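Local coordinates for protein metallophosphoesterase (Sphaerobacter thermophilus, PDB 3RQZ) that is probably a phosphatase of the calcineurin-like metallophosphoesterase superfamily, holding two zinc ions in its active site, at residues L35-G40 with H150-L155; I62-W67 with V115-P120; L104-I109 with R121-E126; E20-D25 with A201-F206. All coordinates share one frame; numbering follows the deposited sequence.

Contact 1. Residues L35-G40 with H150-L155; sequences LGDIVG and HTHVPL. With ZN (zinc ion), chain D.
Asp37 and His152 scarcely touch each other, yet one zinc ion joins them from nearly opposite sides. Asp37 OD2 binds the zinc at 2.2 Å and His152 NE2 binds it at 2.3 Å. The OD2-zinc-NE2 angle is about 176°. Water 1 sits at about a right angle to this axis, with its O 2.5 Å from the zinc. Asp11 and His13 supply the remaining two ligands. The zinc is thus five-coordinate, with Asp37 and His152 in line. Asp37 OD2 lies beyond the NE2 edge of the His152 ring, near the ring plane. CG of His152 stands beside its backbone N (chi1 -59°), which brings NE2 to the metal. Asp37 is shared, because it also binds the second zinc together with His150. Its other oxygen, OD1, accepts the backbone N-H of His65. That bond is likely to hold the carboxylate in its bridging pose. Both metal-binding turns belong to the superfamily's signature: GD in residues 35-40 and GHTH ending at His152. Gly36, just before Asp37, takes backbone angles that suit only glycine. Past the metal, Val153 N donates to Thr151 OG1 at 3.3 Å, forming an ST turn. Residues 35-40 link strand 31-34 to helix 45-55, and Ile38 and Val39 pack on that helix. Residues 150-155 run into strand 154-158, where Leu155 meets Asn187 of strand 184-188.

Contact 2. Residues I62-W67 with V115-P120; sequences IGNHDW and VVHGSP
The ring of His117 lies against the backbone of Gly63 in a CH-pi contact. Gly63 CA stands 3.6 Å from the centroid of the His117 imidazole, only 14° off the ring normal. Space here is short, and a side chain on Gly63 would crowd His117 CE1. At the root of the same side chain, His117 CB packs 3.4 Å from Ile62 O. The Asn64 side chain lies beside the His117 ring. CG of His117 is anti to its backbone N (chi1 179°), and this carries the ring across to Gly63.

These residues belong to the GNHD signature of the metallophosphoesterases. It begins helix 64-69 next to the two-zinc site, with Gly63 as the N-cap.

The polar bonds lie mostly within residues 62-67, at the helix start. Gly63 N donates to Asp66 OD2 at 2.7 Å. This bond meets the anti side of the carboxylate, 25° out of its plane, and makes one half of a capping box. The other half is impossible, because the N-cap residue is a glycine. Trp67 N closes the first helical turn on Gly63 O at 3.0 Å. His117 ND1 bonds to Leu35 O, in the loop that also carries the zinc ligand Asp37. A leucine in place of His117 would probably leave Leu35 O without this partner and Gly63 CA without a flat face to rest on. Between the segments, water 2 accepts from His117 N at 2.8 Å, and its O is also 2.8 Å from Ile62 O.

Contact 3. Residues L104-I109 with R121-E126; sequences LPNRMI and RHPIWE
Pro123 CG lies over one face of the Arg107 guanidinium, 3.7 Å from Arg107 NH1. The Arg107 chain bends at chi3 (-41°), which brings the group back over the proline. Arg107 NH2 bonds to Pro120 O, and this probably limits how far the guanidinium can turn. On the other segment, the Arg121 guanidinium has the Glu126 carboxylate at its edge and in its plane. The salt bridge runs from Arg121 NH1 to the syn lone pair of Glu126 OE2 at 2.6 Å; a second bond, from Arg121 NE to OE1, is weak. Ile124 CG2 lies 3.6 Å above the plane of its neighbour Trp125, over the ring centre.

Strand 107-110 is an outer strand of the five-stranded sheet and forms a hairpin with strand 113-116. The loop after that hairpin doubles back, so that Pro123 and Ile124 come up against Asn106 and Arg107, where the chain leads into the strand.

Asn106 meets both residues. Its CB packs 3.4 Å from Ile124 CD1. Its carbonyl O is 3.4 Å from Pro123 CB. The amide bends over the same proline, with Asn106 OD1 3.8 Å from Pro123 CG. A glycine at Asn106 would probably open a gap beside Ile124 CD1 and leave Pro123 CB and CG without the amide that packs on them. Pro123 also packs on Val116, and Ile124 on Ile62.

Contact 4. Residues E20-D25 with A201-F206; sequences EAVLSD and ASYAIF
Tyr203 OH donates to Asp25 OD2 at 2.6 Å, a short bond from the strand to the helix. The hydroxyl meets the anti side of the carboxylate, out of its plane. The Asp25 carboxylate stands almost upright to the Tyr203 ring, their planes 83° apart, while OD2 itself lies at the ring edge, in the ring plane. CG of Asp25 is anti to its backbone N (chi1 -158°), and this swings the acid across to the hydroxyl.

Val22 makes the apolar part of the contact. Its CG1 lies over one face of the Tyr203 ring in a CH-pi contact, 4.2 Å from the ring centroid. Its other methyl, CG2, touches Ala201 CB at 3.8 Å and also reaches the rim of the Tyr203 ring at CD1. Within the helix, Glu20 O accepts from both Ser24 N and Ser24 OG, which reach it from opposite faces of its plane. Ser24 OG lies 2.7 Å from Glu20 O.

This is helix-on-sheet packing, with the segment axes 9.1 Å apart and crossing at -41°. Helix 16-26 is the connection of a beta-alpha-beta crossover between parallel strands 6-9 and 31-34. Its Val22 also meets Ile9. Strand 201-207 lies between strands 6-9 and 212-218, antiparallel to both. Tyr203 touches Leu7 on one neighbour and the His216 ring on the other.

How the contacts relate
Contacts 1 and 2 adjoin at the two-zinc site, their centres 8 Å apart. The joint is made at Leu35 O to His117 ND1 (2.7 Å) and Asp37 OD1 to His65 N (2.8 Å). Through these bonds contact 2 backs the loop of Asp37, while its Asn64 comes up to a zinc. Contact 3 lies 5 Å from contact 2, centre to centre, tied by Gly118 N to Pro123 O at 2.6 Å. It reaches contact 1 where His150 NE2 bonds to Trp125 O at 2.9 Å. The strand of contact 4 lies in the six-stranded sheet, those of contacts 2 and 3 in the five-stranded one. Contact 4 meets contact 1 where Pro154 CG packs 3.7 Å from Ser202 OG.

Contact 1. Residues L35-G40 with H150-L155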
# COMPACT_ATOMS: atom_id res chain seq x y z
N LEU A 35 2.91 -2.86 -2.58
CA LEU A 35 3.85 -2.30 -1.63
C LEU A 35 3.62 -2.78 -0.19
O LEU A 35 4.14 -2.19 0.75
CB LEU A 35 3.83 -0.76 -1.73
CG LEU A 35 4.63 -0.12 -2.85
CD1 LEU A 35 4.38 -0.76 -4.22
CD2 LEU A 35 4.42 1.45 -2.91
N GLY A 36 2.87 -3.86 -0.01
CA GLY A 36 2.80 -4.47 1.32
C GLY A 36 1.63 -4.00 2.14
O GLY A 36 0.81 -3.18 1.67
N ASP A 37 1.55 -4.52 3.38
CA ASP A 37 0.35 -4.38 4.21
C ASP A 37 -0.91 -4.89 3.47
O ASP A 37 -1.92 -4.19 3.38
CB ASP A 37 0.17 -2.95 4.73
CG ASP A 37 1.00 -2.67 5.97
OD1 ASP A 37 1.77 -3.55 6.44
OD2 ASP A 37 0.91 -1.56 6.50
N ILE A 38 -0.81 -6.12 2.98
CA ILE A 38 -1.92 -6.86 2.45
C ILE A 38 -2.96 -7.21 3.54
O ILE A 38 -4.14 -7.33 3.26
CB ILE A 38 -1.40 -8.16 1.82
CG1 ILE A 38 -0.21 -7.86 0.89
CG2 ILE A 38 -2.48 -8.86 1.07
CD1 ILE A 38 0.51 -9.14 0.31
N VAL A 39 -2.50 -7.41 4.78
CA VAL A 39 -3.38 -7.84 5.87
C VAL A 39 -3.33 -6.82 6.98
O VAL A 39 -2.54 -5.87 6.92
CB VAL A 39 -2.98 -9.25 6.44
CG1 VAL A 39 -2.99 -10.34 5.33
CG2 VAL A 39 -1.58 -9.19 7.11
N GLY A 40 -4.15 -7.05 8.00
CA GLY A 40 -4.25 -6.16 9.16
C GLY A 40 -5.45 -5.25 9.01
O GLY A 40 -5.72 -4.76 7.90
N HIS A 150 2.63 2.97 3.24
CA HIS A 150 2.73 3.03 4.72
C HIS A 150 1.99 4.22 5.35
O HIS A 150 1.38 4.10 6.42
CB HIS A 150 4.23 2.99 5.12
CG HIS A 150 4.52 2.69 6.56
ND1 HIS A 150 3.71 1.93 7.37
CD2 HIS A 150 5.60 3.02 7.32
CE1 HIS A 150 4.27 1.82 8.57
NE2 HIS A 150 5.42 2.47 8.56
N THR A 151 1.99 5.38 4.71
CA THR A 151 1.27 6.51 5.27
C THR A 151 -0.23 6.45 4.99
O THR A 151 -1.02 7.07 5.69
CB THR A 151 1.79 7.83 4.67
OG1 THR A 151 1.59 7.77 3.25
CG2 THR A 151 3.29 8.01 4.96
N HIS A 152 -0.62 5.73 3.94
CA HIS A 152 -2.03 5.63 3.48
C HIS A 152 -2.52 6.95 2.87
O HIS A 152 -3.74 7.28 2.85
CB HIS A 152 -2.99 5.19 4.60
CG HIS A 152 -2.66 3.87 5.21
ND1 HIS A 152 -3.54 3.21 6.04
CD2 HIS A 152 -1.54 3.10 5.15
CE1 HIS A 152 -2.98 2.08 6.45
NE2 HIS A 152 -1.77 1.99 5.94
N VAL A 153 -1.56 7.74 2.42
CA VAL A 153 -1.88 9.02 1.77
C VAL A 153 -1.08 9.11 0.48
O VAL A 153 0.15 8.96 0.50
CB VAL A 153 -1.61 10.22 2.71
CG1 VAL A 153 -1.94 11.60 2.01
CG2 VAL A 153 -2.44 10.12 4.04
N PRO A 154 -1.76 9.33 -0.66
CA PRO A 154 -0.96 9.47 -1.86
C PRO A 154 -0.10 10.74 -1.81
O PRO A 154 -0.48 11.73 -1.18
CB PRO A 154 -2.00 9.51 -3.00
CG PRO A 154 -3.24 10.01 -2.35
CD PRO A 154 -3.20 9.48 -0.92
N LEU A 155 1.06 10.69 -2.46
CA LEU A 155 2.09 11.70 -2.29
C LEU A 155 3.08 11.62 -3.45
O LEU A 155 3.31 10.53 -3.99
CB LEU A 155 2.86 11.44 -0.96
CG LEU A 155 4.07 12.30 -0.59
CD1 LEU A 155 4.10 12.64 0.91
CD2 LEU A 155 5.40 11.64 -1.00
ZN ZN D . -0.49 0.16 6.26
O HOH W 1 -0.46 0.67 8.66

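Contact 2. Residues I62-W67 with V115-P120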
# COMPACT_ATOMS: atom_id res chain seq x y z
N ILE A 62 7.02 -6.71 1.53
CA ILE A 62 6.34 -6.98 2.78
C ILE A 62 6.08 -5.63 3.45
O ILE A 62 6.90 -4.70 3.31
CB ILE A 62 7.21 -7.92 3.67
CG1 ILE A 62 6.45 -8.33 4.92
CG2 ILE A 62 8.55 -7.27 4.12
CD1 ILE A 62 6.29 -9.80 5.03
N GLY A 63 4.93 -5.52 4.13
CA GLY A 63 4.64 -4.36 5.00
C GLY A 63 4.82 -4.70 6.47
O GLY A 63 5.03 -5.88 6.82
N ASN A 64 4.74 -3.70 7.35
CA ASN A 64 4.91 -3.96 8.79
C ASN A 64 3.80 -4.85 9.36
O ASN A 64 4.04 -5.71 10.25
CB ASN A 64 5.05 -2.64 9.58
CG ASN A 64 3.90 -1.66 9.31
OD1 ASN A 64 3.64 -1.29 8.16
ND2 ASN A 64 3.23 -1.21 10.37
N HIS A 65 2.57 -4.67 8.89
CA HIS A 65 1.47 -5.56 9.36
C HIS A 65 1.62 -7.02 8.91
O HIS A 65 1.35 -7.93 9.70
CB HIS A 65 0.09 -4.99 9.00
CG HIS A 65 -0.26 -3.80 9.82
ND1 HIS A 65 -1.08 -3.88 10.92
CD2 HIS A 65 0.17 -2.52 9.75
CE1 HIS A 65 -1.18 -2.69 11.48
NE2 HIS A 65 -0.43 -1.84 10.79
N ASP A 66 2.03 -7.23 7.65
CA ASP A 66 2.35 -8.58 7.17
C ASP A 66 3.43 -9.21 8.05
O ASP A 66 3.30 -10.37 8.46
CB ASP A 66 2.82 -8.60 5.68
CG ASP A 66 2.00 -7.70 4.78
OD1 ASP A 66 0.73 -7.76 4.87
OD2 ASP A 66 2.60 -6.93 3.96
N TRP A 67 4.50 -8.45 8.33
CA TRP A 67 5.65 -8.95 9.11
C TRP A 67 5.24 -9.29 10.55
O TRP A 67 5.68 -10.29 11.12
CB TRP A 67 6.77 -7.88 9.07
CG TRP A 67 8.06 -8.21 9.79
CD1 TRP A 67 8.62 -7.51 10.85
CD2 TRP A 67 8.98 -9.29 9.50
NE1 TRP A 67 9.80 -8.11 11.25
CE2 TRP A 67 10.06 -9.18 10.42
CE3 TRP A 67 9.00 -10.32 8.55
CZ2 TRP A 67 11.13 -10.09 10.44
CZ3 TRP A 67 10.09 -11.24 8.57
CH2 TRP A 67 11.13 -11.10 9.50
N VAL A 115 11.40 -0.13 -4.81
CA VAL A 115 10.07 -0.24 -4.18
C VAL A 115 10.22 -0.81 -2.76
O VAL A 115 10.88 -1.85 -2.57
CB VAL A 115 9.14 -1.18 -4.99
CG1 VAL A 115 7.74 -1.29 -4.25
CG2 VAL A 115 8.98 -0.68 -6.45
N VAL A 116 9.66 -0.09 -1.79
CA VAL A 116 9.66 -0.47 -0.37
C VAL A 116 8.30 -0.09 0.22
O VAL A 116 7.52 0.68 -0.35
CB VAL A 116 10.76 0.28 0.45
CG1 VAL A 116 12.19 -0.20 0.06
CG2 VAL A 116 10.64 1.83 0.26
N HIS A 117 8.00 -0.65 1.38
CA HIS A 117 6.76 -0.32 2.03
C HIS A 117 6.83 1.06 2.68
O HIS A 117 5.88 1.84 2.61
CB HIS A 117 6.45 -1.36 3.11
CG HIS A 117 5.18 -1.06 3.84
ND1 HIS A 117 3.96 -1.13 3.23
CD2 HIS A 117 4.95 -0.67 5.12
CE1 HIS A 117 3.01 -0.79 4.10
NE2 HIS A 117 3.59 -0.52 5.26
N GLY A 118 7.93 1.33 3.36
CA GLY A 118 8.03 2.54 4.19
C GLY A 118 9.02 3.53 3.60
O GLY A 118 8.64 4.54 3.00
N SER A 119 10.31 3.25 3.74
CA SER A 119 11.28 4.17 3.19
C SER A 119 12.54 3.44 2.76
O SER A 119 12.83 2.34 3.26
CB SER A 119 11.62 5.26 4.21
OG SER A 119 12.69 4.81 5.02
N PRO A 120 13.31 4.02 1.82
CA PRO A 120 14.52 3.25 1.47
C PRO A 120 15.59 3.21 2.58
O PRO A 120 16.46 2.31 2.56
CB PRO A 120 15.02 3.93 0.18
CG PRO A 120 14.33 5.23 0.12
CD PRO A 120 13.01 5.05 0.80
O HOH W 2 9.01 -3.07 2.42

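Contact 3. Residues L104-I109 with R121-E126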
# COMPACT_ATOMS: atom_id res chain seq x y z
N LEU A 104 8.49 -12.78 1.15
CA LEU A 104 8.56 -11.47 0.50
C LEU A 104 9.82 -10.69 0.92
O LEU A 104 10.20 -10.71 2.08
CB LEU A 104 7.29 -10.62 0.72
CG LEU A 104 5.95 -11.20 0.23
CD1 LEU A 104 4.83 -10.16 0.42
CD2 LEU A 104 6.00 -11.60 -1.25
N PRO A 105 10.46 -10.03 -0.05
CA PRO A 105 11.58 -9.15 0.22
C PRO A 105 11.07 -7.85 0.85
O PRO A 105 9.88 -7.49 0.71
CB PRO A 105 12.12 -8.90 -1.19
CG PRO A 105 10.85 -8.81 -2.03
CD PRO A 105 10.01 -9.93 -1.46
N ASN A 106 11.92 -7.15 1.59
CA ASN A 106 11.50 -5.82 2.05
C ASN A 106 11.82 -4.72 1.03
O ASN A 106 11.42 -3.58 1.20
CB ASN A 106 12.01 -5.53 3.48
CG ASN A 106 13.50 -5.34 3.57
OD1 ASN A 106 14.14 -4.99 2.61
ND2 ASN A 106 14.05 -5.57 4.76
N ARG A 107 12.53 -5.07 -0.04
CA ARG A 107 12.95 -4.07 -1.01
C ARG A 107 13.09 -4.72 -2.36
O ARG A 107 13.74 -5.75 -2.49
CB ARG A 107 14.30 -3.44 -0.61
CG ARG A 107 14.73 -2.18 -1.45
CD ARG A 107 16.23 -1.86 -1.36
NE ARG A 107 16.76 -2.01 -0.01
CZ ARG A 107 16.88 -1.01 0.87
NH1 ARG A 107 17.34 -1.25 2.08
NH2 ARG A 107 16.55 0.23 0.53
N MSE A 108 12.55 -4.08 -3.39
CA MSE A 108 12.86 -4.50 -4.75
C MSE A 108 13.51 -3.35 -5.53
O MSE A 108 13.03 -2.21 -5.50
CB MSE A 108 11.59 -5.00 -5.46
CG MSE A 108 11.13 -6.42 -4.92
SE MSE A 108 12.41 -7.82 -5.48
CE MSE A 108 12.34 -7.41 -7.34
N ILE A 109 14.64 -3.65 -6.17
CA ILE A 109 15.31 -2.71 -7.09
C ILE A 109 15.29 -3.34 -8.48
O ILE A 109 15.80 -4.46 -8.66
CB ILE A 109 16.79 -2.44 -6.69
CG1 ILE A 109 16.88 -1.88 -5.25
CG2 ILE A 109 17.48 -1.45 -7.71
CD1 ILE A 109 18.28 -1.99 -4.63
N ARG A 121 15.52 4.11 3.56
CA ARG A 121 16.38 3.96 4.75
C ARG A 121 15.94 2.80 5.63
O ARG A 121 16.78 2.03 6.13
CB ARG A 121 16.42 5.23 5.62
CG ARG A 121 17.03 6.42 4.97
CD ARG A 121 17.53 7.39 6.03
NE ARG A 121 16.43 7.89 6.84
CZ ARG A 121 16.57 8.78 7.80
NH1 ARG A 121 15.51 9.17 8.50
NH2 ARG A 121 17.77 9.30 8.04
N HIS A 122 14.62 2.71 5.85
CA HIS A 122 14.03 1.71 6.75
C HIS A 122 12.81 1.10 6.10
O HIS A 122 11.69 1.53 6.38
CB HIS A 122 13.66 2.38 8.08
CG HIS A 122 14.80 3.12 8.70
ND1 HIS A 122 15.87 2.46 9.28
CD2 HIS A 122 15.07 4.44 8.80
CE1 HIS A 122 16.73 3.36 9.74
NE2 HIS A 122 16.27 4.56 9.46
N PRO A 123 13.01 0.09 5.24
CA PRO A 123 11.99 -0.41 4.33
C PRO A 123 10.63 -0.71 4.95
O PRO A 123 9.59 -0.36 4.35
CB PRO A 123 12.63 -1.68 3.74
CG PRO A 123 14.07 -1.40 3.75
CD PRO A 123 14.34 -0.47 4.90
N ILE A 124 10.62 -1.35 6.12
CA ILE A 124 9.36 -1.81 6.73
C ILE A 124 8.67 -0.71 7.53
O ILE A 124 7.44 -0.69 7.69
CB ILE A 124 9.64 -3.02 7.70
CG1 ILE A 124 10.18 -4.22 6.92
CG2 ILE A 124 8.42 -3.45 8.45
CD1 ILE A 124 9.58 -4.33 5.57
N TRP A 125 9.47 0.21 8.04
CA TRP A 125 9.03 0.98 9.22
C TRP A 125 8.84 2.47 9.06
O TRP A 125 7.97 3.06 9.73
CB TRP A 125 10.04 0.77 10.34
CG TRP A 125 10.18 -0.62 10.78
CD1 TRP A 125 11.29 -1.42 10.64
CD2 TRP A 125 9.20 -1.41 11.48
NE1 TRP A 125 11.05 -2.66 11.20
CE2 TRP A 125 9.78 -2.67 11.74
CE3 TRP A 125 7.89 -1.15 11.93
CZ2 TRP A 125 9.10 -3.70 12.42
CZ3 TRP A 125 7.21 -2.17 12.61
CH2 TRP A 125 7.83 -3.43 12.84
N GLU A 126 9.65 3.11 8.23
CA GLU A 126 9.72 4.59 8.27
C GLU A 126 8.66 5.23 7.39
O GLU A 126 8.51 4.85 6.24
CB GLU A 126 11.12 5.09 7.86
CG GLU A 126 11.28 6.64 7.88
CD GLU A 126 12.72 7.09 7.65
OE1 GLU A 126 13.30 6.81 6.58
OE2 GLU A 126 13.28 7.74 8.55

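Contact 4. Residues E20-D25 with A201-F206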
# COMPACT_ATOMS: atom_id res chain seq x y z
N GLU A 20 -11.16 -5.29 -4.94
CA GLU A 20 -11.93 -5.64 -6.16
C GLU A 20 -12.39 -4.39 -6.91
O GLU A 20 -12.43 -4.38 -8.13
CB GLU A 20 -13.12 -6.54 -5.83
CG GLU A 20 -12.70 -7.92 -5.32
CD GLU A 20 -13.88 -8.76 -4.90
OE1 GLU A 20 -14.74 -8.28 -4.11
OE2 GLU A 20 -13.97 -9.92 -5.36
N ALA A 21 -12.73 -3.33 -6.17
CA ALA A 21 -13.16 -2.07 -6.77
C ALA A 21 -11.98 -1.48 -7.54
O ALA A 21 -12.14 -1.00 -8.68
CB ALA A 21 -13.67 -1.09 -5.70
N VAL A 22 -10.79 -1.52 -6.92
CA VAL A 22 -9.60 -1.01 -7.60
C VAL A 22 -9.26 -1.80 -8.88
O VAL A 22 -9.00 -1.20 -9.94
CB VAL A 22 -8.37 -0.95 -6.63
CG1 VAL A 22 -7.07 -0.82 -7.41
CG2 VAL A 22 -8.51 0.20 -5.67
N LEU A 23 -9.26 -3.14 -8.77
CA LEU A 23 -8.94 -4.00 -9.91
C LEU A 23 -9.88 -3.74 -11.10
O LEU A 23 -9.41 -3.67 -12.23
CB LEU A 23 -8.95 -5.47 -9.49
CG LEU A 23 -7.79 -5.82 -8.55
CD1 LEU A 23 -7.88 -7.23 -7.99
CD2 LEU A 23 -6.43 -5.60 -9.20
N SER A 24 -11.19 -3.58 -10.85
CA SER A 24 -12.12 -3.27 -11.94
C SER A 24 -11.86 -1.85 -12.43
O SER A 24 -11.91 -1.62 -13.63
CB SER A 24 -13.63 -3.42 -11.59
OG SER A 24 -13.88 -4.22 -10.44
N ASP A 25 -11.59 -0.91 -11.53
CA ASP A 25 -11.37 0.50 -11.94
C ASP A 25 -10.11 0.69 -12.81
O ASP A 25 -10.13 1.49 -13.74
CB ASP A 25 -11.30 1.44 -10.72
CG ASP A 25 -11.62 2.89 -11.08
OD1 ASP A 25 -12.74 3.14 -11.59
OD2 ASP A 25 -10.75 3.78 -10.86
N ALA A 201 -10.84 4.43 -2.06
CA ALA A 201 -9.62 3.68 -2.32
C ALA A 201 -8.68 4.48 -3.23
O ALA A 201 -9.12 5.29 -4.08
CB ALA A 201 -9.96 2.35 -2.96
N SER A 202 -7.40 4.29 -3.02
CA SER A 202 -6.37 5.04 -3.73
C SER A 202 -5.40 4.09 -4.42
O SER A 202 -5.02 3.04 -3.87
CB SER A 202 -5.61 5.95 -2.74
OG SER A 202 -4.70 6.80 -3.42
N TYR A 203 -5.00 4.45 -5.64
CA TYR A 203 -3.96 3.69 -6.32
C TYR A 203 -3.31 4.59 -7.36
O TYR A 203 -3.79 5.71 -7.59
CB TYR A 203 -4.55 2.44 -7.00
CG TYR A 203 -5.53 2.71 -8.15
CD1 TYR A 203 -6.89 2.90 -7.89
CD2 TYR A 203 -5.11 2.69 -9.49
CE1 TYR A 203 -7.82 3.08 -8.93
CE2 TYR A 203 -6.00 2.89 -10.53
CZ TYR A 203 -7.35 3.08 -10.26
OH TYR A 203 -8.23 3.26 -11.29
N ALA A 204 -2.20 4.11 -7.96
CA ALA A 204 -1.60 4.81 -9.10
C ALA A 204 -1.44 3.91 -10.31
O ALA A 204 -1.42 2.66 -10.19
CB ALA A 204 -0.24 5.47 -8.72
N ILE A 205 -1.37 4.56 -11.47
CA ILE A 205 -1.02 3.89 -12.71
C ILE A 205 0.28 4.47 -13.23
O ILE A 205 0.40 5.70 -13.47
CB ILE A 205 -2.11 4.11 -13.80
CG1 ILE A 205 -3.44 3.49 -13.35
CG2 ILE A 205 -1.65 3.52 -15.13
CD1 ILE A 205 -3.43 1.95 -13.29
N PHE A 206 1.25 3.59 -13.45
CA PHE A 206 2.60 4.00 -13.87
C PHE A 206 2.77 3.52 -15.30
O PHE A 206 2.52 2.33 -15.59
CB PHE A 206 3.62 3.36 -12.92
CG PHE A 206 5.08 3.62 -13.26
CD1 PHE A 206 5.50 4.83 -13.81
CD2 PHE A 206 6.03 2.63 -12.98
CE1 PHE A 206 6.87 5.06 -14.14
CE2 PHE A 206 7.42 2.84 -13.31
CZ PHE A 206 7.83 4.07 -13.87